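Local coordinates for protein ribonucleoside-diphosphate reductase small chain 2 (Saccharomyces cerevisiae, PDB 1JK0) that takes part in making deoxyribonucleotides from ribonucleotides for DNA synthesis, and is required for folding of its partner small subunit and its assembly with the large subunits, at residues E249-E252 with I253-Y257; L229-A232 with H233-T236; G208-M211 with A212-I216. All coordinates share one frame; numbering follows the deposited sequence.

Contact 1 of 3, residues E249-E252 with I253-Y257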
loop_
_atom_site.group_PDB
_atom_site.type_symbol
_atom_site.label_atom_id
_atom_site.label_comp_id
_atom_site.label_asym_id
_atom_site.label_seq_id
_atom_site.Cartn_x
_atom_site.Cartn_y
_atom_site.Cartn_z
ATOM N N GLU B 249 -28.950 -14.853 -6.969
ATOM C CA GLU B 249 -28.069 -15.276 -8.056
ATOM C C GLU B 249 -26.744 -15.874 -7.564
ATOM O O GLU B 249 -26.295 -16.895 -8.086
ATOM C CB GLU B 249 -27.779 -14.101 -8.995
ATOM C CG GLU B 249 -29.017 -13.446 -9.562
ATOM C CD GLU B 249 -28.709 -12.525 -10.726
ATOM O OE1 GLU B 249 -29.621 -11.782 -11.147
ATOM O OE2 GLU B 249 -27.565 -12.551 -11.231
ATOM N N ALA B 250 -26.126 -15.239 -6.569
ATOM C CA ALA B 250 -24.859 -15.716 -6.017
ATOM C C ALA B 250 -25.089 -16.988 -5.217
ATOM O O ALA B 250 -24.195 -17.829 -5.088
ATOM C CB ALA B 250 -24.230 -14.651 -5.133
ATOM N N VAL B 251 -26.286 -17.129 -4.663
ATOM C CA VAL B 251 -26.601 -18.324 -3.905
ATOM C C VAL B 251 -26.754 -19.463 -4.907
ATOM O O VAL B 251 -26.434 -20.609 -4.609
ATOM C CB VAL B 251 -27.895 -18.146 -3.084
ATOM C CG1 VAL B 251 -28.227 -19.430 -2.350
ATOM C CG2 VAL B 251 -27.719 -17.009 -2.088
ATOM N N GLU B 252 -27.229 -19.142 -6.105
ATOM C CA GLU B 252 -27.382 -20.158 -7.139
ATOM C C GLU B 252 -26.008 -20.533 -7.684
ATOM O O GLU B 252 -25.700 -21.714 -7.852
ATOM C CB GLU B 252 -28.267 -19.653 -8.284
ATOM C CG GLU B 252 -29.724 -19.412 -7.899
ATOM C CD GLU B 252 -30.524 -18.782 -9.033
ATOM O OE1 GLU B 252 -31.678 -18.360 -8.787
ATOM O OE2 GLU B 252 -30.000 -18.712 -10.169
ATOM N N ILE B 253 -25.184 -19.527 -7.956
ATOM C CA ILE B 253 -23.849 -19.770 -8.477
ATOM C C ILE B 253 -22.995 -20.449 -7.409
ATOM O O ILE B 253 -21.963 -21.041 -7.722
ATOM C CB ILE B 253 -23.157 -18.454 -8.919
ATOM C CG1 ILE B 253 -24.048 -17.678 -9.896
ATOM C CG2 ILE B 253 -21.824 -18.767 -9.595
ATOM C CD1 ILE B 253 -23.406 -16.407 -10.444
ATOM N N GLU B 254 -23.420 -20.370 -6.148
ATOM C CA GLU B 254 -22.666 -20.997 -5.060
ATOM C C GLU B 254 -23.007 -22.469 -4.902
ATOM O O GLU B 254 -22.124 -23.319 -4.965
ATOM C CB GLU B 254 -22.915 -20.280 -3.731
ATOM C CG GLU B 254 -22.474 -21.067 -2.480
ATOM C CD GLU B 254 -21.012 -21.510 -2.514
ATOM O OE1 GLU B 254 -20.181 -20.779 -3.093
ATOM O OE2 GLU B 254 -20.690 -22.578 -1.941
ATOM N N LYS B 255 -24.287 -22.762 -4.683
ATOM C CA LYS B 255 -24.751 -24.137 -4.521
ATOM C C LYS B 255 -24.170 -24.980 -5.644
ATOM O O LYS B 255 -23.727 -26.114 -5.428
ATOM C CB LYS B 255 -26.275 -24.184 -4.594
ATOM C CG LYS B 255 -26.963 -23.249 -3.621
ATOM C CD LYS B 255 -28.440 -23.060 -3.960
ATOM C CE LYS B 255 -28.626 -22.458 -5.353
ATOM N NZ LYS B 255 -30.030 -22.025 -5.629
ATOM N N GLU B 256 -24.171 -24.402 -6.841
ATOM C CA GLU B 256 -23.657 -25.058 -8.035
ATOM C C GLU B 256 -22.359 -25.832 -7.793
ATOM O O GLU B 256 -22.394 -26.980 -7.341
ATOM C CB GLU B 256 -23.453 -24.019 -9.137
ATOM C CG GLU B 256 -22.970 -24.587 -10.442
ATOM C CD GLU B 256 -22.789 -23.514 -11.483
ATOM O OE1 GLU B 256 -23.781 -22.824 -11.791
ATOM O OE2 GLU B 256 -21.657 -23.356 -11.988
ATOM N N TYR B 257 -21.216 -25.208 -8.079
ATOM C CA TYR B 257 -19.932 -25.885 -7.904
ATOM C C TYR B 257 -19.678 -26.426 -6.491
ATOM O O TYR B 257 -18.896 -27.369 -6.309
ATOM C CB TYR B 257 -18.769 -24.979 -8.371
ATOM C CG TYR B 257 -18.471 -23.727 -7.557
ATOM C CD1 TYR B 257 -17.938 -23.813 -6.274
ATOM C CD2 TYR B 257 -18.664 -22.454 -8.102
ATOM C CE1 TYR B 257 -17.599 -22.668 -5.558
ATOM C CE2 TYR B 257 -18.328 -21.304 -7.390
ATOM C CZ TYR B 257 -17.796 -21.420 -6.119
ATOM O OH TYR B 257 -17.457 -20.297 -5.398
#
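Glu249 and Ile253 meet one turn apart on helix 240-258 of the ferritin-like helical fold of the reductase small chain. The i to i+4 bond from Ile253 N to Glu249 O is 2.9 Å long and fairly straight at 161°, the donor tilted a little from the carbonyl plane. One residue on, Glu254 N reaches Ala250 O by a bent, weak bond. Lys255 N bonds to Val251 O, although that oxygen's place in the model is less certain, and Glu256 N closes the series on Glu252 O at 3.3 Å. The carboxylate of Glu249 leaves this backbone ladder and forms a salt bridge with Arg166 of helix 155-166, so an acidic residue suits this half-exposed position. Ala250 and Ile253, by contrast, are buried on Phe163 of that same helix, where small and branched apolar groups fit against a ring. On the solvent side Glu252 and Lys255 run side by side in the same direction. The lysine chain is not securely placed; as modelled, Lys255 NZ is 5.1 Å from Glu252 OE1, so any attraction would act at a distance. On the buried side, Ile253 CD1 lies 3.8 Å from Glu249 O.

Contact 2 of 3, residues L229-A232 with H233-T236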
loop_
_atom_site.group_PDB
_atom_site.type_symbol
_atom_site.label_atom_id
_atom_site.label_comp_id
_atom_site.label_asym_id
_atom_site.label_seq_id
_atom_site.Cartn_x
_atom_site.Cartn_y
_atom_site.Cartn_z
ATOM N N LEU B 229 -21.371 -2.037 6.173
ATOM C CA LEU B 229 -21.171 -0.806 6.915
ATOM C C LEU B 229 -21.180 0.387 5.966
ATOM O O LEU B 229 -21.750 1.428 6.283
ATOM C CB LEU B 229 -19.844 -0.845 7.663
ATOM C CG LEU B 229 -19.416 0.510 8.220
ATOM C CD1 LEU B 229 -20.493 1.043 9.130
ATOM C CD2 LEU B 229 -18.103 0.363 8.955
ATOM N N LEU B 230 -20.534 0.255 4.812
ATOM C CA LEU B 230 -20.527 1.354 3.857
ATOM C C LEU B 230 -21.957 1.546 3.388
ATOM O O LEU B 230 -22.544 2.621 3.550
ATOM C CB LEU B 230 -19.619 1.042 2.668
ATOM C CG LEU B 230 -18.138 0.974 3.042
ATOM C CD1 LEU B 230 -17.316 0.683 1.810
ATOM C CD2 LEU B 230 -17.710 2.290 3.679
ATOM N N PHE B 231 -22.521 0.484 2.825
ATOM C CA PHE B 231 -23.892 0.521 2.347
ATOM C C PHE B 231 -24.769 1.262 3.362
ATOM O O PHE B 231 -25.446 2.235 3.026
ATOM C CB PHE B 231 -24.424 -0.899 2.162
ATOM C CG PHE B 231 -25.783 -0.953 1.525
ATOM C CD1 PHE B 231 -25.923 -0.830 0.145
ATOM C CD2 PHE B 231 -26.922 -1.096 2.307
ATOM C CE1 PHE B 231 -27.177 -0.849 -0.446
ATOM C CE2 PHE B 231 -28.182 -1.115 1.730
ATOM C CZ PHE B 231 -28.314 -0.991 0.352
ATOM N N ALA B 232 -24.736 0.805 4.607
ATOM C CA ALA B 232 -25.531 1.416 5.661
ATOM C C ALA B 232 -25.429 2.931 5.677
ATOM O O ALA B 232 -26.397 3.619 5.975
ATOM C CB ALA B 232 -25.116 0.864 7.001
ATOM N N HIS B 233 -24.264 3.464 5.347
ATOM C CA HIS B 233 -24.098 4.908 5.364
ATOM C C HIS B 233 -24.495 5.604 4.073
ATOM O O HIS B 233 -24.264 6.795 3.902
ATOM C CB HIS B 233 -22.658 5.250 5.748
ATOM C CG HIS B 233 -22.300 4.805 7.129
ATOM N ND1 HIS B 233 -23.223 4.239 7.983
ATOM C CD2 HIS B 233 -21.128 4.827 7.804
ATOM C CE1 HIS B 233 -22.636 3.929 9.123
ATOM N NE2 HIS B 233 -21.363 4.275 9.042
ATOM N N LEU B 234 -25.108 4.859 3.165
ATOM C CA LEU B 234 -25.540 5.425 1.902
ATOM C C LEU B 234 -26.906 6.073 2.097
ATOM O O LEU B 234 -27.828 5.446 2.622
ATOM C CB LEU B 234 -25.611 4.323 0.851
ATOM C CG LEU B 234 -24.729 4.470 -0.390
ATOM C CD1 LEU B 234 -23.379 5.099 -0.059
ATOM C CD2 LEU B 234 -24.564 3.096 -0.996
ATOM N N ARG B 235 -27.024 7.330 1.677
ATOM C CA ARG B 235 -28.259 8.100 1.811
ATOM C C ARG B 235 -29.391 7.631 0.903
ATOM O O ARG B 235 -30.574 7.741 1.243
ATOM C CB ARG B 235 -27.971 9.555 1.508
ATOM C CG ARG B 235 -27.098 10.214 2.521
ATOM C CD ARG B 235 -26.617 11.513 1.952
ATOM N NE ARG B 235 -25.904 12.313 2.927
ATOM C CZ ARG B 235 -25.520 13.556 2.690
ATOM N NH1 ARG B 235 -25.785 14.108 1.513
ATOM N NH2 ARG B 235 -24.894 14.249 3.628
ATOM N N THR B 236 -29.004 7.119 -0.259
ATOM C CA THR B 236 -29.929 6.630 -1.267
ATOM C C THR B 236 -29.692 5.129 -1.440
ATOM O O THR B 236 -28.711 4.721 -2.066
ATOM C CB THR B 236 -29.655 7.322 -2.618
ATOM O OG1 THR B 236 -29.316 8.692 -2.385
ATOM C CG2 THR B 236 -30.868 7.255 -3.518
#
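Leu230 and His233 mark the point where helix 207-232 ends and the chain passes into a loop. His233 is the first residue to leave helical backbone angles, with phi -87° and psi 9°, and the hydrogen bonding changes with it. The i to i+4 bond from His233 N to Leu229 O is long and weak, whereas the same NH makes an i to i+3 bond of 2.6 Å to Leu230 O. Leu234 N repeats the i to i+3 pattern on Phe231 O, also at 2.6 Å. Both donors stand well above the plane of the carbonyl they use. Leu234 turns to an extended conformation, and the chain continues as a loop.

The side chain of His233 folds back over the final turn. Its CG lies beside the backbone N and anti to the carbonyl carbon (chi1 -63°), which brings the imidazole above the Leu229 carbonyl: Leu229 O sits 3.5 Å from the ring plane, over its centre. Leu229 meets the same ring through a methyl, CD1 lying 3.3 Å from His233 NE2, and the two side chains cross at a slant. A flat polar ring suits a partly exposed helix end, where it can cover a carbonyl while its rim remains polar. Leu234 also meets Phe231, with CD2 4.3 Å from Phe231 CD1, an apolar contact between two buried residues on either side of the helix end.

Leu229 and His233 both touch Glu44 of helix 43-54, and Leu230 packs on Ile45 there. Phe231 stacks edge-to-face with Phe289, while Phe231 and Leu234 together press on Ala176 of helix 175-188.

Contact 3 of 3, residues G208-M211 with A212-I216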
loop_
_atom_site.group_PDB
_atom_site.type_symbol
_atom_site.label_atom_id
_atom_site.label_comp_id
_atom_site.label_asym_id
_atom_site.label_seq_id
_atom_site.Cartn_x
_atom_site.Cartn_y
_atom_site.Cartn_z
ATOM N N GLY B 208 -3.822 -27.394 12.091
ATOM C CA GLY B 208 -3.354 -26.331 11.220
ATOM C C GLY B 208 -4.426 -25.764 10.316
ATOM O O GLY B 208 -4.883 -24.639 10.521
ATOM N N LEU B 209 -4.825 -26.534 9.308
ATOM C CA LEU B 209 -5.855 -26.089 8.384
ATOM C C LEU B 209 -7.012 -25.500 9.171
ATOM O O LEU B 209 -7.758 -24.667 8.668
ATOM C CB LEU B 209 -6.352 -27.265 7.543
ATOM C CG LEU B 209 -7.549 -26.977 6.634
ATOM C CD1 LEU B 209 -7.157 -25.968 5.566
ATOM C CD2 LEU B 209 -8.029 -28.270 5.999
ATOM N N ALA B 210 -7.145 -25.939 10.416
ATOM C CA ALA B 210 -8.207 -25.474 11.292
ATOM C C ALA B 210 -8.025 -24.007 11.689
ATOM O O ALA B 210 -8.961 -23.213 11.556
ATOM C CB ALA B 210 -8.270 -26.351 12.528
ATOM N N MET B 211 -6.834 -23.643 12.171
ATOM C CA MET B 211 -6.568 -22.258 12.575
ATOM C C MET B 211 -6.604 -21.352 11.351
ATOM O O MET B 211 -7.195 -20.268 11.381
ATOM C CB MET B 211 -5.199 -22.133 13.253
ATOM C CG MET B 211 -4.932 -20.770 13.892
ATOM S SD MET B 211 -3.183 -20.521 14.345
ATOM C CE MET B 211 -3.130 -21.156 16.039
ATOM N N ALA B 212 -5.966 -21.803 10.274
ATOM C CA ALA B 212 -5.938 -21.043 9.033
ATOM C C ALA B 212 -7.356 -20.793 8.555
ATOM O O ALA B 212 -7.667 -19.708 8.079
ATOM C CB ALA B 212 -5.158 -21.796 7.967
ATOM N N ASN B 213 -8.219 -21.793 8.683
ATOM C CA ASN B 213 -9.595 -21.636 8.247
ATOM C C ASN B 213 -10.359 -20.738 9.206
ATOM O O ASN B 213 -11.068 -19.838 8.782
ATOM C CB ASN B 213 -10.297 -22.990 8.147
ATOM C CG ASN B 213 -11.664 -22.886 7.482
ATOM O OD1 ASN B 213 -11.763 -22.667 6.273
ATOM N ND2 ASN B 213 -12.722 -23.026 8.275
ATOM N N ARG B 214 -10.221 -20.980 10.501
ATOM C CA ARG B 214 -10.920 -20.153 11.482
ATOM C C ARG B 214 -10.661 -18.663 11.187
ATOM O O ARG B 214 -11.588 -17.848 11.193
ATOM C CB ARG B 214 -10.444 -20.505 12.897
ATOM C CG ARG B 214 -11.358 -20.042 14.025
ATOM C CD ARG B 214 -10.895 -20.563 15.415
ATOM N NE ARG B 214 -10.676 -22.015 15.438
ATOM C CZ ARG B 214 -9.484 -22.603 15.309
ATOM N NH1 ARG B 214 -8.387 -21.873 15.162
ATOM N NH2 ARG B 214 -9.386 -23.927 15.290
ATOM N N ASN B 215 -9.403 -18.329 10.903
ATOM C CA ASN B 215 -8.988 -16.951 10.617
ATOM C C ASN B 215 -9.553 -16.321 9.354
ATOM O O ASN B 215 -10.137 -15.242 9.384
ATOM C CB ASN B 215 -7.467 -16.861 10.507
ATOM C CG ASN B 215 -6.776 -17.124 11.802
ATOM O OD1 ASN B 215 -7.334 -16.901 12.873
ATOM N ND2 ASN B 215 -5.536 -17.576 11.720
ATOM N N ILE B 216 -9.316 -16.984 8.232
ATOM C CA ILE B 216 -9.770 -16.495 6.945
ATOM C C ILE B 216 -11.270 -16.227 7.022
ATOM O O ILE B 216 -11.758 -15.187 6.564
ATOM C CB ILE B 216 -9.430 -17.527 5.825
ATOM C CG1 ILE B 216 -7.908 -17.699 5.748
ATOM C CG2 ILE B 216 -9.979 -17.065 4.479
ATOM C CD1 ILE B 216 -7.430 -18.710 4.723
#
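Arg214 bends back along helix 207-232 to lie over Ala210 and Met211, one turn earlier. Its CB sits 3.4 Å from Ala210 O, the oxygen that also receives Arg214 N in a bond of 2.8 Å and 166°. CG leaves anti to the backbone N (chi1 -162°), and a turn at chi3 (-52°) folds the outer chain over the preceding turn. CZ then comes to 3.8 Å from Ala210 O, which lies over one face of the guanidinium, displaced toward its rim. NH2 rests 3.8 Å from Ala210 CB, and NH1 lies by CA and CB of Met211, 3.7 Å from Met211 CB, the arginine and methionine chains passing at a slant. A long, flexible chain lets the guanidinium fold back in this way while the residue stays exposed.

The helix belongs to the ferritin-like bundle of the small chain, and its other flank faces the interior. There Ala212 N donates to Gly208 O at 3.0 Å, and the small Ala212 packs on Val130 of helix 111-138. Leu209 fills the same side against Met134 and Met197. Asn213 N bonds to Leu209 O, while its side chain touches Tyr194, Met197 and Phe198 of helix 191-200, about 6 Å from the side chain of Tyr131, the predicted active-site residue. Further round, Asn215 N bonds to Met211 O, and Asn215 ND2 approaches Met211 CG at 3.9 Å.

Contacts 3 and 2 lie on one helix, 207-232, with centres about 31 Å apart on opposite sides of the chain's centre; contact 1 belongs to the next helix, 240-258. Contact 3 is the most buried and the only one near the predicted active-site tyrosine, whereas contacts 1 and 2 are partly buried and far from annotated sites. Contacts 1 and 3 lie within continuous helix and keep i to i+4 bonding, less evenly in contact 1, while contact 2 shortens to i to i+3 as its helix ends. Contacts 1 and 2 both pack on helix 175-188. Glu252, Lys255 and Arg214 are exposed, while Glu249 pairs with a neighbouring helix; an imidazole covers the end in contact 2.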